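Local coordinates for protein STING-associated CdnE c-di-GMP synthase (Flavobacteriaceae, PDB 6WT8) that probably makes the second messenger cyclic di-GMP as a CD-NTase of a CBASS antiphage defence system, a signal thought to be sensed by an associated bacterial STING protein, at residues T201-V206 and N230-P235; K254-F259 and S303-E308. All coordinates share one frame; numbering follows the deposited sequence.

Contact 1: residues T201-V206 and N230-P235; sequences TYYKSV and NDVDYP
Tyr203 meets Val232 and Tyr234 in a small patch that buries 157 Å² between the end of a strand and the loop running into helix 235-248. The apolar part is carried by Val232 CG2, which lies 3.7 Å from Tyr203 CB and 3.8 Å from Tyr203 CD2. This methyl, the branch anti to the backbone N, is the one that touches Tyr203, at CB and the adjoining part of the ring. The two side chains meet at roughly a right angle. The same methyl sits 3.6 Å above the plane of the Tyr234 ring, displaced toward its rim, and thus touches both aromatic residues.

The OH of Tyr234 meets the edge of the Tyr203 ring, near its plane, 3.4 Å from Tyr203 CD2 and 3.5 Å from Tyr203 CE2, and also lies 3.6 Å from Ser205 CB. These are van der Waals contacts, and no hydrogen bond joins the two segments. The hydroxyl of Ser205 is turned to its own chain: chi1 of 66° places OG where it accepts from Phe208 N, capping helix 206-211.

Backbone bonds hold Tyr203 in the sheet, pairing it with Gly218 of strand 218-221, while the side chains of both Tyr203 and Val232 touch Gln220 of that same strand. Tyr234 is itself the N-cap residue of helix 235-248. The C-terminal end of strand 192-204, flanked by strands 114-117 and 218-221, thus meets the loop leading to helix 235-248, consistent with the nucleotidyltransferase-like core expected of a CD-NTase.

Contact 2: residues K254-F259 and S303-E308; sequences KNMIRF and SILYQE
Helices 254-259 and 303-308 approach to 11.5 Å between their short axes and cross at -67°, and their backbones come nearest at Met256 CA and Leu305 CA, 7.7 Å apart. At this separation no backbone atoms meet across the two segments; the contact is made by side chains, among which Leu305 has the largest share and touches both Met256 and Phe259. Its CG is anti to the carbonyl carbon (chi1 -72°); from there CD1 reaches Phe259 CD2 and Met256 CB, and CD2 reaches Met256 SE and CB. Leu305 CD1 lies 3.6 Å from Phe259 CD2, at the ring edge near its plane, and the two side chains run past each other in opposite senses.

Met256, present as selenomethionine, supplies the other half. Met256 SE rests 4.0 Å from Leu305 CG and 4.0 Å from Leu305 CD2, while Met256 CB stands 4.1 Å from Leu305 CD1, so the leucine fork lies along the methionine chain from CB to selenium. This is steep-angle helix packing within the alpha-helical part of the CD-NTase; between these two segments the touching groups are all apolar, with no hydrogen bond. Ile304 adds a looser touch, its CG2 at 4.3 Å from Met256 SE.

Other helices close around the same residues. Phe259 packs on Leu350 and Ile353 of helix 336-360 and on Ile51 and Met55 of helix 46-56, and Leu305 also touches Cys285 of helix 278-287.

In the fold
From the N terminus, the chain builds helices and the first sheet strands before strand 192-204 delivers the first half of contact 1. It then makes helix 206-211 and strand 218-221 and returns at 230-235, closing a short loop with 23 residues between the segments. Helix 235-248 leads onward to helix 253-266, where contact 2 opens; 43 residues later, after helix 278-287, helix 300-314 closes it. The two loops therefore follow one another in series, neither nesting nor crossing. Their centres lie 30 Å apart, on opposite sides of the chain's centre: contact 1 ties sheet to loop near the surface, whereas contact 2 is a buried contact between two helices.

Contact 1: residues T201-V206 and N230-P235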
# COMPACT_ATOMS: atom_id res chain seq x y z
N THR A 201 17.38 -8.03 -2.36
CA THR A 201 18.19 -8.12 -1.15
C THR A 201 17.74 -7.04 -0.17
O THR A 201 16.99 -6.13 -0.52
CB THR A 201 19.67 -7.97 -1.53
OG1 THR A 201 20.49 -8.26 -0.38
CG2 THR A 201 19.97 -6.57 -2.03
N TYR A 202 18.17 -7.16 1.09
CA TYR A 202 17.81 -6.13 2.06
C TYR A 202 18.68 -4.89 1.93
O TYR A 202 19.84 -4.94 1.53
CB TYR A 202 17.98 -6.64 3.50
CG TYR A 202 16.97 -7.61 3.96
CD1 TYR A 202 15.65 -7.24 4.06
CD2 TYR A 202 17.36 -8.93 4.29
CE1 TYR A 202 14.67 -8.13 4.54
CE2 TYR A 202 16.40 -9.84 4.74
CZ TYR A 202 15.08 -9.43 4.87
OH TYR A 202 14.08 -10.30 5.33
N TYR A 203 18.11 -3.78 2.41
CA TYR A 203 18.86 -2.56 2.65
C TYR A 203 18.55 -2.09 4.05
O TYR A 203 17.37 -1.87 4.40
CB TYR A 203 18.50 -1.48 1.63
CG TYR A 203 19.23 -0.18 1.88
CD1 TYR A 203 20.48 0.02 1.35
CD2 TYR A 203 18.64 0.82 2.64
CE1 TYR A 203 21.18 1.22 1.57
CE2 TYR A 203 19.33 2.02 2.89
CZ TYR A 203 20.58 2.21 2.33
OH TYR A 203 21.29 3.40 2.54
N LYS A 204 19.61 -1.91 4.84
CA LYS A 204 19.49 -1.43 6.23
C LYS A 204 19.75 0.07 6.31
O LYS A 204 20.89 0.53 6.13
CB LYS A 204 20.46 -2.18 7.14
CG LYS A 204 20.15 -3.66 7.22
CD LYS A 204 21.17 -4.43 8.11
CE LYS A 204 20.96 -5.94 7.88
NZ LYS A 204 22.09 -6.81 8.39
N SER A 205 18.68 0.83 6.60
CA SER A 205 18.82 2.26 6.82
C SER A 205 19.32 2.55 8.24
O SER A 205 19.34 1.67 9.09
CB SER A 205 17.49 2.96 6.62
OG SER A 205 16.59 2.54 7.65
N VAL A 206 19.76 3.78 8.47
CA VAL A 206 20.10 4.20 9.82
C VAL A 206 18.91 4.05 10.76
O VAL A 206 19.06 3.58 11.90
CB VAL A 206 20.62 5.64 9.82
CG1 VAL A 206 20.85 6.09 11.28
CG2 VAL A 206 21.92 5.72 8.98
N ASN A 230 17.57 -2.43 -8.03
CA ASN A 230 16.84 -1.16 -8.06
C ASN A 230 17.11 -0.35 -6.79
O ASN A 230 17.61 -0.87 -5.77
CB ASN A 230 15.34 -1.41 -8.22
CG ASN A 230 14.98 -1.92 -9.63
OD1 ASN A 230 14.94 -1.15 -10.56
ND2 ASN A 230 14.70 -3.21 -9.77
N ASP A 231 16.71 0.92 -6.84
CA ASP A 231 16.79 1.76 -5.64
C ASP A 231 15.90 1.18 -4.54
O ASP A 231 14.88 0.55 -4.80
CB ASP A 231 16.34 3.19 -5.98
CG ASP A 231 17.26 3.89 -6.98
OD1 ASP A 231 18.49 3.61 -7.00
OD2 ASP A 231 16.74 4.73 -7.73
N VAL A 232 16.23 1.54 -3.28
CA VAL A 232 15.58 0.93 -2.13
C VAL A 232 14.10 1.29 -2.08
O VAL A 232 13.71 2.44 -2.35
CB VAL A 232 16.28 1.32 -0.81
CG1 VAL A 232 16.24 2.82 -0.59
CG2 VAL A 232 15.65 0.60 0.36
N ASP A 233 13.27 0.31 -1.70
CA ASP A 233 11.85 0.49 -1.45
C ASP A 233 11.58 0.05 -0.02
O ASP A 233 12.31 -0.81 0.50
CB ASP A 233 10.98 -0.42 -2.34
CG ASP A 233 11.05 -0.09 -3.78
OD1 ASP A 233 11.00 1.11 -4.12
OD2 ASP A 233 11.09 -1.06 -4.58
N TYR A 234 10.57 0.65 0.62
CA TYR A 234 10.20 0.28 1.99
C TYR A 234 8.75 -0.21 2.06
O TYR A 234 7.89 0.39 2.74
CB TYR A 234 10.45 1.45 2.94
CG TYR A 234 11.90 1.85 3.06
CD1 TYR A 234 12.78 1.13 3.88
CD2 TYR A 234 12.42 2.89 2.32
CE1 TYR A 234 14.12 1.45 3.97
CE2 TYR A 234 13.78 3.23 2.41
CZ TYR A 234 14.62 2.51 3.26
OH TYR A 234 15.98 2.85 3.35
N PRO A 235 8.42 -1.28 1.35
CA PRO A 235 7.02 -1.72 1.31
C PRO A 235 6.50 -2.15 2.67
O PRO A 235 5.28 -2.01 2.96
CB PRO A 235 7.03 -2.92 0.34
CG PRO A 235 8.48 -3.44 0.45
CD PRO A 235 9.33 -2.18 0.57

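Contact 2: residues K254-F259 and S303-E308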
# COMPACT_ATOMS: atom_id res chain seq x y z
N LYS A 254 -8.53 3.26 6.57
CA LYS A 254 -8.62 2.43 5.36
C LYS A 254 -9.90 2.69 4.58
O LYS A 254 -9.89 2.65 3.33
CB LYS A 254 -8.53 0.95 5.68
CG LYS A 254 -7.11 0.59 6.16
CD LYS A 254 -7.10 -0.92 6.54
CE LYS A 254 -5.81 -1.34 7.19
NZ LYS A 254 -5.73 -2.83 7.34
N ASN A 255 -11.01 2.97 5.28
CA ASN A 255 -12.24 3.30 4.56
C ASN A 255 -12.05 4.56 3.72
O ASN A 255 -12.50 4.62 2.56
CB ASN A 255 -13.38 3.50 5.57
CG ASN A 255 -13.74 2.22 6.29
OD1 ASN A 255 -13.63 1.11 5.73
ND2 ASN A 255 -14.26 2.36 7.51
N MSE A 256 -11.30 5.55 4.25
CA MSE A 256 -11.04 6.79 3.46
C MSE A 256 -10.15 6.47 2.26
O MSE A 256 -10.39 7.00 1.14
CB MSE A 256 -10.40 7.91 4.30
CG MSE A 256 -11.41 8.41 5.28
SE MSE A 256 -10.79 10.11 6.18
CE MSE A 256 -8.91 9.55 6.63
N ILE A 257 -9.14 5.62 2.46
CA ILE A 257 -8.24 5.31 1.34
C ILE A 257 -9.01 4.63 0.22
O ILE A 257 -8.88 4.98 -0.98
CB ILE A 257 -7.11 4.42 1.86
CG1 ILE A 257 -6.15 5.30 2.68
CG2 ILE A 257 -6.32 3.76 0.65
CD1 ILE A 257 -5.09 4.52 3.46
N ARG A 258 -9.80 3.58 0.57
CA ARG A 258 -10.52 2.84 -0.46
C ARG A 258 -11.54 3.74 -1.14
O ARG A 258 -11.76 3.62 -2.35
CB ARG A 258 -11.18 1.60 0.17
CG ARG A 258 -10.10 0.59 0.61
CD ARG A 258 -10.71 -0.77 1.02
NE ARG A 258 -11.50 -0.55 2.22
CZ ARG A 258 -11.22 -0.98 3.46
NH1 ARG A 258 -10.19 -1.77 3.84
NH2 ARG A 258 -12.04 -0.62 4.41
N PHE A 259 -12.22 4.61 -0.37
CA PHE A 259 -13.17 5.54 -0.98
C PHE A 259 -12.49 6.41 -2.01
O PHE A 259 -12.96 6.51 -3.14
CB PHE A 259 -13.78 6.40 0.13
CG PHE A 259 -14.74 7.45 -0.34
CD1 PHE A 259 -15.92 7.11 -0.91
CD2 PHE A 259 -14.49 8.75 -0.09
CE1 PHE A 259 -16.84 8.10 -1.35
CE2 PHE A 259 -15.39 9.74 -0.51
CZ PHE A 259 -16.58 9.40 -1.10
N SER A 303 -16.81 14.86 3.93
CA SER A 303 -16.47 16.26 4.19
C SER A 303 -15.02 16.43 4.67
O SER A 303 -14.35 17.37 4.25
CB SER A 303 -17.43 16.79 5.22
OG SER A 303 -17.14 18.15 5.55
N ILE A 304 -14.54 15.55 5.55
CA ILE A 304 -13.13 15.64 5.99
C ILE A 304 -12.18 15.56 4.80
O ILE A 304 -11.22 16.32 4.67
CB ILE A 304 -12.82 14.51 6.99
CG1 ILE A 304 -13.50 14.77 8.30
CG2 ILE A 304 -11.27 14.29 7.20
CD1 ILE A 304 -13.04 15.98 9.06
N LEU A 305 -12.43 14.59 3.92
CA LEU A 305 -11.60 14.43 2.73
C LEU A 305 -11.69 15.65 1.82
O LEU A 305 -10.66 16.11 1.29
CB LEU A 305 -12.01 13.17 2.00
CG LEU A 305 -11.58 11.88 2.72
CD1 LEU A 305 -12.25 10.69 2.00
CD2 LEU A 305 -10.04 11.72 2.61
N TYR A 306 -12.90 16.18 1.60
CA TYR A 306 -13.04 17.38 0.79
C TYR A 306 -12.25 18.53 1.38
O TYR A 306 -11.55 19.24 0.65
CB TYR A 306 -14.50 17.76 0.63
CG TYR A 306 -14.70 19.04 -0.13
CD1 TYR A 306 -14.57 19.09 -1.48
CD2 TYR A 306 -15.10 20.20 0.52
CE1 TYR A 306 -14.73 20.25 -2.20
CE2 TYR A 306 -15.25 21.38 -0.20
CZ TYR A 306 -15.07 21.38 -1.57
OH TYR A 306 -15.26 22.52 -2.30
N GLN A 307 -12.35 18.72 2.70
CA GLN A 307 -11.58 19.78 3.34
C GLN A 307 -10.07 19.56 3.15
O GLN A 307 -9.34 20.49 2.87
CB GLN A 307 -11.95 19.87 4.82
CG GLN A 307 -13.36 20.29 5.09
CD GLN A 307 -13.71 20.04 6.59
OE1 GLN A 307 -12.98 20.47 7.48
NE2 GLN A 307 -14.78 19.29 6.85
N GLU A 308 -9.60 18.33 3.29
CA GLU A 308 -8.18 18.10 3.14
C GLU A 308 -7.71 18.39 1.72
O GLU A 308 -6.67 19.04 1.51
CB GLU A 308 -7.86 16.66 3.51
CG GLU A 308 -6.40 16.29 3.30
CD GLU A 308 -5.45 17.03 4.26
OE1 GLU A 308 -5.91 17.63 5.24
OE2 GLU A 308 -4.23 16.97 4.00